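Local coordinates for protein prophage Pfl 6 Cro (Pseudomonas fluorescens, PDB 2PIJ) that probably binds operator DNA as a dimer through a helix-turn-helix motif and acts as a prophage transcriptional regulator of the Cro family, at residues K8-E11 and T15-A18; I30-M33 and G37-I40; T43-E46 and V50-N53. All coordinates share one frame; numbering follows the deposited sequence.

Interaction 1. Residues K8-E11 and T15-A18; sequences KYLE and TQSA. With SO4 (sulfate ion), chain G.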
ATOM      1  N   LYS B   8      12.156  -6.453   8.380  1.00 32.65           N
ATOM      2  CA  LYS B   8      12.624  -5.813   9.636  1.00 35.39           C
ATOM      3  C   LYS B   8      11.797  -6.289  10.827  1.00 32.44           C
ATOM      4  O   LYS B   8      12.346  -6.617  11.876  1.00 35.17           O
ATOM      5  CB  LYS B   8      12.485  -4.294   9.531  1.00 39.33           C
ATOM      6  CG  LYS B   8      13.037  -3.554  10.743  1.00 49.32           C
ATOM      7  CD  LYS B   8      12.497  -2.096  10.763  1.00 58.08           C
ATOM      8  CE  LYS B   8      13.189  -1.340  11.983  1.00 72.16           C
ATOM      9  NZ  LYS B   8      14.604  -1.575  12.007  1.00 75.85           N
ATOM     10  N   TYR B   9      10.477  -6.299  10.689  1.00 31.56           N
ATOM     11  CA  TYR B   9       9.633  -6.827  11.760  1.00 31.56           C
ATOM     12  C   TYR B   9      10.101  -8.232  12.203  1.00 29.09           C
ATOM     13  O   TYR B   9      10.280  -8.473  13.393  1.00 32.93           O
ATOM     14  CB  TYR B   9       8.106  -6.802  11.422  1.00 29.00           C
ATOM     15  CG  TYR B   9       7.261  -7.424  12.502  1.00 32.26           C
ATOM     16  CD1 TYR B   9       6.744  -6.641  13.516  1.00 40.81           C
ATOM     17  CD2 TYR B   9       6.965  -8.814  12.508  1.00 27.13           C
ATOM     18  CE1 TYR B   9       5.957  -7.196  14.524  1.00 46.62           C
ATOM     19  CE2 TYR B   9       6.203  -9.388  13.522  1.00 34.14           C
ATOM     20  CZ  TYR B   9       5.694  -8.562  14.514  1.00 41.34           C
ATOM     21  OH  TYR B   9       4.947  -9.060  15.541  1.00 49.50           O
ATOM     22  N   LEU B  10      10.210  -9.170  11.255  1.00 27.83           N
ATOM     23  CA  LEU B  10      10.618 -10.548  11.579  1.00 28.45           C
ATOM     24  C   LEU B  10      12.061 -10.667  12.132  1.00 31.58           C
ATOM     25  O   LEU B  10      12.317 -11.418  13.062  1.00 33.53           O
ATOM     26  CB  LEU B  10      10.454 -11.414  10.322  1.00 30.04           C
ATOM     27  CG  LEU B  10       9.017 -11.652   9.887  1.00 27.20           C
ATOM     28  CD1 LEU B  10       9.044 -12.337   8.553  1.00 26.73           C
ATOM     29  CD2 LEU B  10       8.212 -12.468  10.938  1.00 28.92           C
ATOM     30  N   GLU B  11      12.975  -9.870  11.569  1.00 32.21           N
ATOM     31  CA  GLU B  11      14.422  -9.955  11.865  1.00 37.49           C
ATOM     32  C   GLU B  11      14.717  -9.390  13.255  1.00 39.86           C
ATOM     33  O   GLU B  11      15.678  -9.779  13.924  1.00 46.26           O
ATOM     34  CB  GLU B  11      15.279  -9.223  10.805  1.00 38.07           C
ATOM     35  CG  GLU B  11      15.221  -9.871   9.441  1.00 42.02           C
ATOM     36  CD  GLU B  11      15.973 -11.210   9.341  1.00 49.79           C
ATOM     37  OE1 GLU B  11      16.424 -11.754  10.381  1.00 48.37           O
ATOM     38  OE2 GLU B  11      16.123 -11.708   8.193  1.00 55.67           O
ATOM     39  N   THR B  15       7.897 -13.244  15.586  1.00 32.14           N
ATOM     40  CA  THR B  15       8.191 -14.431  14.784  1.00 29.92           C
ATOM     41  C   THR B  15       7.127 -14.550  13.754  1.00 28.34           C
ATOM     42  O   THR B  15       6.084 -13.887  13.836  1.00 30.74           O
ATOM     43  CB  THR B  15       8.200 -15.728  15.622  1.00 32.65           C
ATOM     44  OG1 THR B  15       6.929 -15.858  16.284  1.00 34.56           O
ATOM     45  CG2 THR B  15       9.348 -15.733  16.636  1.00 38.12           C
ATOM     46  N   GLN B  16       7.393 -15.411  12.784  1.00 28.99           N
ATOM     47  CA  GLN B  16       6.417 -15.638  11.744  1.00 30.14           C
ATOM     48  C   GLN B  16       5.146 -16.218  12.345  1.00 30.32           C
ATOM     49  O   GLN B  16       4.034 -15.806  11.986  1.00 32.29           O
ATOM     50  CB  GLN B  16       6.961 -16.590  10.728  1.00 32.21           C
ATOM     51  CG  GLN B  16       8.128 -15.997  10.091  1.00 34.74           C
ATOM     52  CD  GLN B  16       8.622 -16.829   9.011  1.00 43.41           C
ATOM     53  OE1 GLN B  16       7.854 -17.191   8.127  1.00 42.29           O
ATOM     54  NE2 GLN B  16       9.942 -17.162   9.047  1.00 47.28           N
ATOM     55  N   SER B  17       5.339 -17.157  13.263  1.00 31.77           N
ATOM     56  CA  SER B  17       4.285 -17.846  13.965  1.00 33.25           C
ATOM     57  C   SER B  17       3.381 -16.814  14.651  1.00 34.58           C
ATOM     58  O   SER B  17       2.123 -16.848  14.512  1.00 37.33           O
ATOM     59  CB  SER B  17       4.920 -18.790  15.026  1.00 35.91           C
ATOM     60  OG  SER B  17       3.885 -19.392  15.696  1.00 47.30           O
ATOM     61  N   ALA B  18       4.009 -15.929  15.433  1.00 31.63           N
ATOM     62  CA  ALA B  18       3.264 -14.886  16.153  1.00 31.40           C
ATOM     63  C   ALA B  18       2.544 -13.871  15.230  1.00 29.43           C
ATOM     64  O   ALA B  18       1.377 -13.471  15.450  1.00 29.86           O
ATOM     65  CB  ALA B  18       4.195 -14.163  17.058  1.00 34.37           C
TER
HETATM   66  S   SO4 G 504      16.571  -0.236   9.619  1.00 81.16           S
HETATM   67  O1  SO4 G 504      17.291  -1.450  10.017  1.00 81.55           O
HETATM   68  O2  SO4 G 504      17.523   0.715   9.022  1.00 80.82           O
HETATM   69  O3  SO4 G 504      15.560  -0.606   8.621  1.00 83.14           O
HETATM   70  O4  SO4 G 504      15.890   0.340  10.795  1.00 80.79           O
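Leu10 carries this contact, with one methyl laid against the start of the next helix. Its CD2 packs 3.6 Å from Gln16 N and touches Gln16 CG just as closely. CG of Leu10 lies beside its own backbone N (chi1 -69°), and the branched end then reaches across to segment 15-18. The two side chains cross at about a right angle, and no hydrogen bond joins the segments. The contact is small, a van der Waals packing of the Leu10 methyls on the Gln16 chain and the backbone at the helix start.

Thr15, on the outer side, is the N-cap of helix 16-23: Ala18 N donates to Thr15 OG1 over 3.0 Å (163° at the hydrogen). Lys8, on the solvent side, takes no part in the packing. Its bent end places NZ 2.6 Å from O4 of a sulfate, probably from the crystallisation liquor, and NZ also forms a salt bridge with Glu12.

The contact packs helix 6-12 against helix 16-23 at the surface. Helices 16-23 and 27-35 follow each other in the chain, consistent with the helix-turn-helix of this Cro family protein. Leu10 also touches Val34 of helix 27-35, while Tyr9 packs on Ile42 of strand 40-44.

Interaction 2. Residues I30-M33 and G37-I40; sequences ISQM and GRSI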
ATOM      1  N   ILE B  30       2.879 -15.975   5.075  1.00 36.83           N
ATOM      2  CA  ILE B  30       4.043 -15.170   5.553  1.00 37.97           C
ATOM      3  C   ILE B  30       5.325 -15.603   4.908  1.00 38.60           C
ATOM      4  O   ILE B  30       6.077 -14.754   4.407  1.00 37.37           O
ATOM      5  CB  ILE B  30       4.281 -15.317   7.064  1.00 37.91           C
ATOM      6  CG1 ILE B  30       2.932 -15.275   7.807  1.00 38.90           C
ATOM      7  CG2 ILE B  30       5.323 -14.262   7.585  1.00 40.43           C
ATOM      8  CD1 ILE B  30       2.473 -13.944   8.040  1.00 36.46           C
ATOM      9  N   SER B  31       5.552 -16.924   4.945  1.00 38.13           N
ATOM     10  CA  SER B  31       6.661 -17.533   4.269  1.00 41.99           C
ATOM     11  C   SER B  31       6.695 -17.110   2.806  1.00 43.85           C
ATOM     12  O   SER B  31       7.728 -16.627   2.327  1.00 46.98           O
ATOM     13  CB  SER B  31       6.580 -19.048   4.369  1.00 42.16           C
ATOM     14  OG  SER B  31       7.064 -19.478   5.609  1.00 45.44           O
ATOM     15  N   GLN B  32       5.567 -17.265   2.109  1.00 37.84           N
ATOM     16  CA  GLN B  32       5.480 -16.865   0.705  1.00 41.66           C
ATOM     17  C   GLN B  32       5.832 -15.370   0.465  1.00 40.92           C
ATOM     18  O   GLN B  32       6.493 -15.036  -0.529  1.00 44.28           O
ATOM     19  CB  GLN B  32       4.113 -17.233   0.121  1.00 43.49           C
ATOM     20  CG  GLN B  32       4.014 -17.130  -1.407  1.00 50.86           C
ATOM     21  CD  GLN B  32       3.969 -15.664  -1.912  1.00 54.73           C
ATOM     22  OE1 GLN B  32       3.457 -14.781  -1.214  1.00 53.36           O
ATOM     23  NE2 GLN B  32       4.501 -15.414  -3.124  1.00 56.95           N
HETATM   24  N   MSE B  33       5.384 -14.478   1.355  1.00 39.49           N
HETATM   25  CA  MSE B  33       5.657 -13.035   1.208  1.00 40.13           C
HETATM   26  C   MSE B  33       7.150 -12.729   1.364  1.00 40.21           C
HETATM   27  O   MSE B  33       7.724 -11.994   0.560  1.00 41.54           O
HETATM   28  CB  MSE B  33       4.822 -12.228   2.179  1.00 39.42           C
HETATM   29  CG  MSE B  33       3.348 -12.348   1.888  1.00 42.94           C
HETATM   30 SE   MSE B  33       2.314 -11.745   3.426  0.75 46.66          SE
HETATM   31  CE  MSE B  33       3.635 -12.215   4.808  1.00 47.86           C
ATOM     32  N   GLY B  37       9.837 -11.507  -1.909  1.00 48.44           N
ATOM     33  CA  GLY B  37      10.203 -10.097  -1.670  1.00 45.59           C
ATOM     34  C   GLY B  37       9.052  -9.127  -1.922  1.00 42.80           C
ATOM     35  O   GLY B  37       9.224  -8.059  -2.536  1.00 42.82           O
ATOM     36  N   ARG B  38       7.859  -9.512  -1.485  1.00 40.15           N
ATOM     37  CA  ARG B  38       6.720  -8.658  -1.654  1.00 37.62           C
ATOM     38  C   ARG B  38       6.829  -7.428  -0.752  1.00 34.64           C
ATOM     39  O   ARG B  38       7.405  -7.502   0.347  1.00 34.73           O
ATOM     40  CB  ARG B  38       5.428  -9.449  -1.429  1.00 37.42           C
ATOM     41  CG  ARG B  38       5.184 -10.477  -2.562  1.00 40.09           C
ATOM     42  CD  ARG B  38       4.091 -11.508  -2.165  1.00 41.80           C
ATOM     43  NE  ARG B  38       2.807 -10.871  -1.863  1.00 42.27           N
ATOM     44  CZ  ARG B  38       1.695 -11.515  -1.522  1.00 46.97           C
ATOM     45  NH1 ARG B  38       1.666 -12.853  -1.467  1.00 49.41           N
ATOM     46  NH2 ARG B  38       0.583 -10.822  -1.277  1.00 50.04           N
ATOM     47  N   SER B  39       6.314  -6.281  -1.203  1.00 34.28           N
ATOM     48  CA  SER B  39       6.434  -5.065  -0.379  1.00 32.27           C
ATOM     49  C   SER B  39       5.366  -5.023   0.720  1.00 28.14           C
ATOM     50  O   SER B  39       4.360  -4.327   0.607  1.00 29.80           O
ATOM     51  CB  SER B  39       6.477  -3.743  -1.194  1.00 34.50           C
ATOM     52  OG  SER B  39       7.840  -3.405  -1.568  1.00 39.00           O
ATOM     53  N   ILE B  40       5.610  -5.745   1.808  1.00 25.44           N
ATOM     54  CA  ILE B  40       4.626  -5.833   2.876  1.00 22.88           C
ATOM     55  C   ILE B  40       5.041  -4.941   4.048  1.00 23.78           C
ATOM     56  O   ILE B  40       6.198  -4.987   4.517  1.00 26.53           O
ATOM     57  CB  ILE B  40       4.440  -7.344   3.334  1.00 22.21           C
ATOM     58  CG1 ILE B  40       4.134  -8.353   2.167  1.00 24.71           C
ATOM     59  CG2 ILE B  40       3.451  -7.412   4.508  1.00 22.71           C
ATOM     60  CD1 ILE B  40       2.776  -8.279   1.512  1.00 24.61           C
TER
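Arg38 reaches back to helix 27-35 with both its side chain and its backbone. Its backbone bond belongs to a Schellman motif that ends the helix: Arg38 N donates to Met33 O at 3.2 Å, the six-to-one bond of the motif. Gly37 is the first residue to leave the helical path, and its positive phi suits a glycine. A side-chain bond is added to this. NH1 of Arg38 donates to Gln32 OE1 at 2.6 Å, with a bent angle of 144° at the hydrogen. The acceptor lies close to the guanidinium plane, but the donor is tilted 31° from the amide carbonyl plane.

The Gln32 chain folds at chi2 (-73°), which brings its amide to the edge of the guanidinium. Over one face of the same group lies Met33 CG, offset toward the rim. NE of Arg38 forms a salt bridge with Glu54, so the arginine also links the helix end to strand 50-58.

Farther in, the packing is apolar. Met33, a selenomethionine, is buried and crosses Ile40 at about a right angle. Both rest on Leu6 of helix 6-12. Ile58 of the second subunit packs on Met33, Arg38 and Ile40, so the contact lies at the dimer interface. Met33 CB meets Ile40 CG1 at 3.9 Å, and Met33 SE stands 4.0 Å from Ile40 CD1.

Interaction 3. Residues T43-E46 and V50-N53; sequences TLYE and VEAN. With SO4 (sulfate ion), chain E.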
ATOM      1  N   THR B  43       1.780  -2.750  10.398  1.00 28.99           N
ATOM      2  CA  THR B  43       1.338  -1.709  11.322  1.00 28.32           C
ATOM      3  C   THR B  43       0.975  -2.269  12.716  1.00 29.15           C
ATOM      4  O   THR B  43       0.151  -3.168  12.838  1.00 29.76           O
ATOM      5  CB  THR B  43       0.162  -0.902  10.754  1.00 27.82           C
ATOM      6  OG1 THR B  43       0.512  -0.408   9.449  1.00 28.40           O
ATOM      7  CG2 THR B  43      -0.127   0.293  11.608  1.00 28.35           C
ATOM      8  N   LEU B  44       1.583  -1.670  13.740  1.00 32.70           N
ATOM      9  CA  LEU B  44       1.458  -2.037  15.173  1.00 34.83           C
ATOM     10  C   LEU B  44       0.715  -0.962  15.961  1.00 35.97           C
ATOM     11  O   LEU B  44       1.194   0.146  16.079  1.00 36.19           O
ATOM     12  CB  LEU B  44       2.834  -2.194  15.800  1.00 39.19           C
ATOM     13  CG  LEU B  44       3.761  -3.307  15.291  1.00 39.66           C
ATOM     14  CD1 LEU B  44       3.012  -4.527  14.810  1.00 39.81           C
ATOM     15  CD2 LEU B  44       4.618  -2.785  14.212  1.00 42.10           C
ATOM     16  N   TYR B  45      -0.467  -1.288  16.460  1.00 36.36           N
ATOM     17  CA  TYR B  45      -1.251  -0.325  17.232  1.00 37.58           C
ATOM     18  C   TYR B  45      -1.013  -0.478  18.700  1.00 42.38           C
ATOM     19  O   TYR B  45      -0.647  -1.565  19.167  1.00 43.63           O
ATOM     20  CB  TYR B  45      -2.740  -0.483  16.933  1.00 37.27           C
ATOM     21  CG  TYR B  45      -3.038  -0.205  15.483  1.00 34.46           C
ATOM     22  CD1 TYR B  45      -3.212   1.121  15.046  1.00 35.24           C
ATOM     23  CD2 TYR B  45      -3.098  -1.240  14.542  1.00 30.30           C
ATOM     24  CE1 TYR B  45      -3.463   1.415  13.738  1.00 34.19           C
ATOM     25  CE2 TYR B  45      -3.364  -0.952  13.200  1.00 31.42           C
ATOM     26  CZ  TYR B  45      -3.536   0.379  12.811  1.00 30.73           C
ATOM     27  OH  TYR B  45      -3.816   0.691  11.487  1.00 29.05           O
ATOM     28  N   GLU B  46      -1.261   0.633  19.408  1.00 44.40           N
ATOM     29  CA  GLU B  46      -1.143   0.717  20.857  1.00 51.12           C
ATOM     30  C   GLU B  46      -2.245  -0.112  21.514  1.00 54.89           C
ATOM     31  O   GLU B  46      -2.052  -0.607  22.609  1.00 62.16           O
ATOM     32  CB  GLU B  46      -1.149   2.176  21.348  1.00 53.75           C
ATOM     33  CG  GLU B  46       0.010   3.024  20.806  1.00 51.66           C
ATOM     34  CD  GLU B  46       0.368   4.208  21.706  0.50 57.13           C
ATOM     35  OE1 GLU B  46      -0.519   5.047  21.974  0.50 57.58           O
ATOM     36  OE2 GLU B  46       1.543   4.312  22.130  0.50 58.82           O
ATOM     37  N   VAL B  50      -2.711  -5.610  15.066  1.00 32.68           N
ATOM     38  CA  VAL B  50      -1.607  -5.648  14.108  1.00 30.37           C
ATOM     39  C   VAL B  50      -2.254  -5.756  12.752  1.00 26.39           C
ATOM     40  O   VAL B  50      -3.168  -6.559  12.572  1.00 27.35           O
ATOM     41  CB  VAL B  50      -0.559  -6.777  14.363  1.00 32.71           C
ATOM     42  CG1 VAL B  50       0.465  -6.865  13.194  1.00 31.28           C
ATOM     43  CG2 VAL B  50       0.149  -6.582  15.700  1.00 38.90           C
ATOM     44  N   GLU B  51      -1.816  -4.904  11.815  1.00 25.06           N
ATOM     45  CA  GLU B  51      -2.314  -4.989  10.452  1.00 23.92           C
ATOM     46  C   GLU B  51      -1.179  -5.167   9.451  1.00 22.80           C
ATOM     47  O   GLU B  51      -0.017  -4.859   9.736  1.00 27.25           O
ATOM     48  CB  GLU B  51      -3.154  -3.781  10.043  1.00 21.18           C
ATOM     49  CG  GLU B  51      -4.390  -3.579  10.890  1.00 24.23           C
ATOM     50  CD  GLU B  51      -5.244  -2.449  10.411  1.00 26.45           C
ATOM     51  OE1 GLU B  51      -4.702  -1.384  10.079  1.00 30.08           O
ATOM     52  OE2 GLU B  51      -6.475  -2.613  10.470  1.00 37.29           O
ATOM     53  N   ALA B  52      -1.529  -5.636   8.281  1.00 22.49           N
ATOM     54  CA  ALA B  52      -0.516  -5.869   7.221  1.00 22.27           C
ATOM     55  C   ALA B  52      -1.142  -5.365   5.901  1.00 20.94           C
ATOM     56  O   ALA B  52      -2.332  -5.601   5.640  1.00 21.03           O
ATOM     57  CB  ALA B  52      -0.041  -7.345   7.133  1.00 24.85           C
ATOM     58  N   ASN B  53      -0.283  -4.821   5.046  1.00 20.56           N
ATOM     59  CA  ASN B  53      -0.662  -4.237   3.739  1.00 20.24           C
ATOM     60  C   ASN B  53       0.494  -4.428   2.792  1.00 21.45           C
ATOM     61  O   ASN B  53       1.663  -4.230   3.147  1.00 25.03           O
ATOM     62  CB  ASN B  53      -0.933  -2.704   3.885  1.00 18.81           C
ATOM     63  CG  ASN B  53      -2.193  -2.406   4.658  1.00 21.69           C
ATOM     64  OD1 ASN B  53      -3.299  -2.607   4.145  1.00 24.05           O
ATOM     65  ND2 ASN B  53      -2.034  -1.831   5.854  1.00 19.68           N
TER
HETATM   66  S   SO4 E 501      -2.848   3.703  18.166  1.00 65.97           S
HETATM   67  O1  SO4 E 501      -3.826   2.757  18.733  1.00 64.55           O
HETATM   68  O2  SO4 E 501      -1.578   3.021  17.971  1.00 63.36           O
HETATM   69  O3  SO4 E 501      -3.331   4.261  16.885  1.00 65.06           O
HETATM   70  O4  SO4 E 501      -2.669   4.796  19.125  1.00 66.42           O
HETATM   71  O   HOH W   1       0.659  -1.814   7.059  1.00 22.30           O
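Tyr45 and Glu51 meet across the hairpin through their side-chain ends. Tyr45 OH donates to Glu51 OE1 at 2.7 Å. The hydroxyl comes from above the carboxylate plane, and the ring and carboxylate stand 81° apart. Glu51 has CG beside its backbone N (chi1 -61°) and is extended beyond it. Its CG therefore passes along the ring edge, 3.6 Å from Tyr45 CE2. The other oxygen, OE2, forms a salt bridge with Arg49, which also makes a cation-pi contact with the Tyr45 ring.

Leu44 and Val50 lie side by side on the other face of the sheet and point the same way. Leu44 CD1 touches Val50 CG2 at 3.6 Å. Val50 has CG1 anti to the backbone N (chi1 172°), which leaves CG2 beside that N. Val50 also packs on Leu19 and Leu23 of helix 16-23.

Thr43 OG1 donates to a water at 2.8 Å, and Asn53 ND2 donates to the same water. Beyond the strand, Glu46 N binds a sulfate oxygen, O2, at 2.8 Å. The ion is probably from the crystallisation liquor.

Thr43 and Glu51 form an antiparallel hydrogen-bonded pair, with N-to-O distances of 2.8 Å both ways. Leu44 and Val50 form the next, non-hydrogen-bonded pair. This is a beta hairpin, whose second strand extends the sheet into the second subunit.

How the interactions relate
The three contacts follow one another along the chain, and none nests in or crosses another. From the N terminus, interaction 1 closes the short turn between helix 6-12 and helix 16-23. Interaction 2 then closes the turn after helix 27-35 and leads into strand 40-44. Interaction 3 closes the hairpin of strands 40-44 and 50-58. Gln16 of interaction 1 packs on Ile30 and Ser31 of interaction 2, helix against helix. Tyr9 meets Leu44 of interaction 3, which joins helix 6-12 to the hairpin. Ile40 meets the Asn53 backbone, strand against strand. Interactions 2 and 3 lie about 16 Å apart, centre to centre, yet both touch the second subunit.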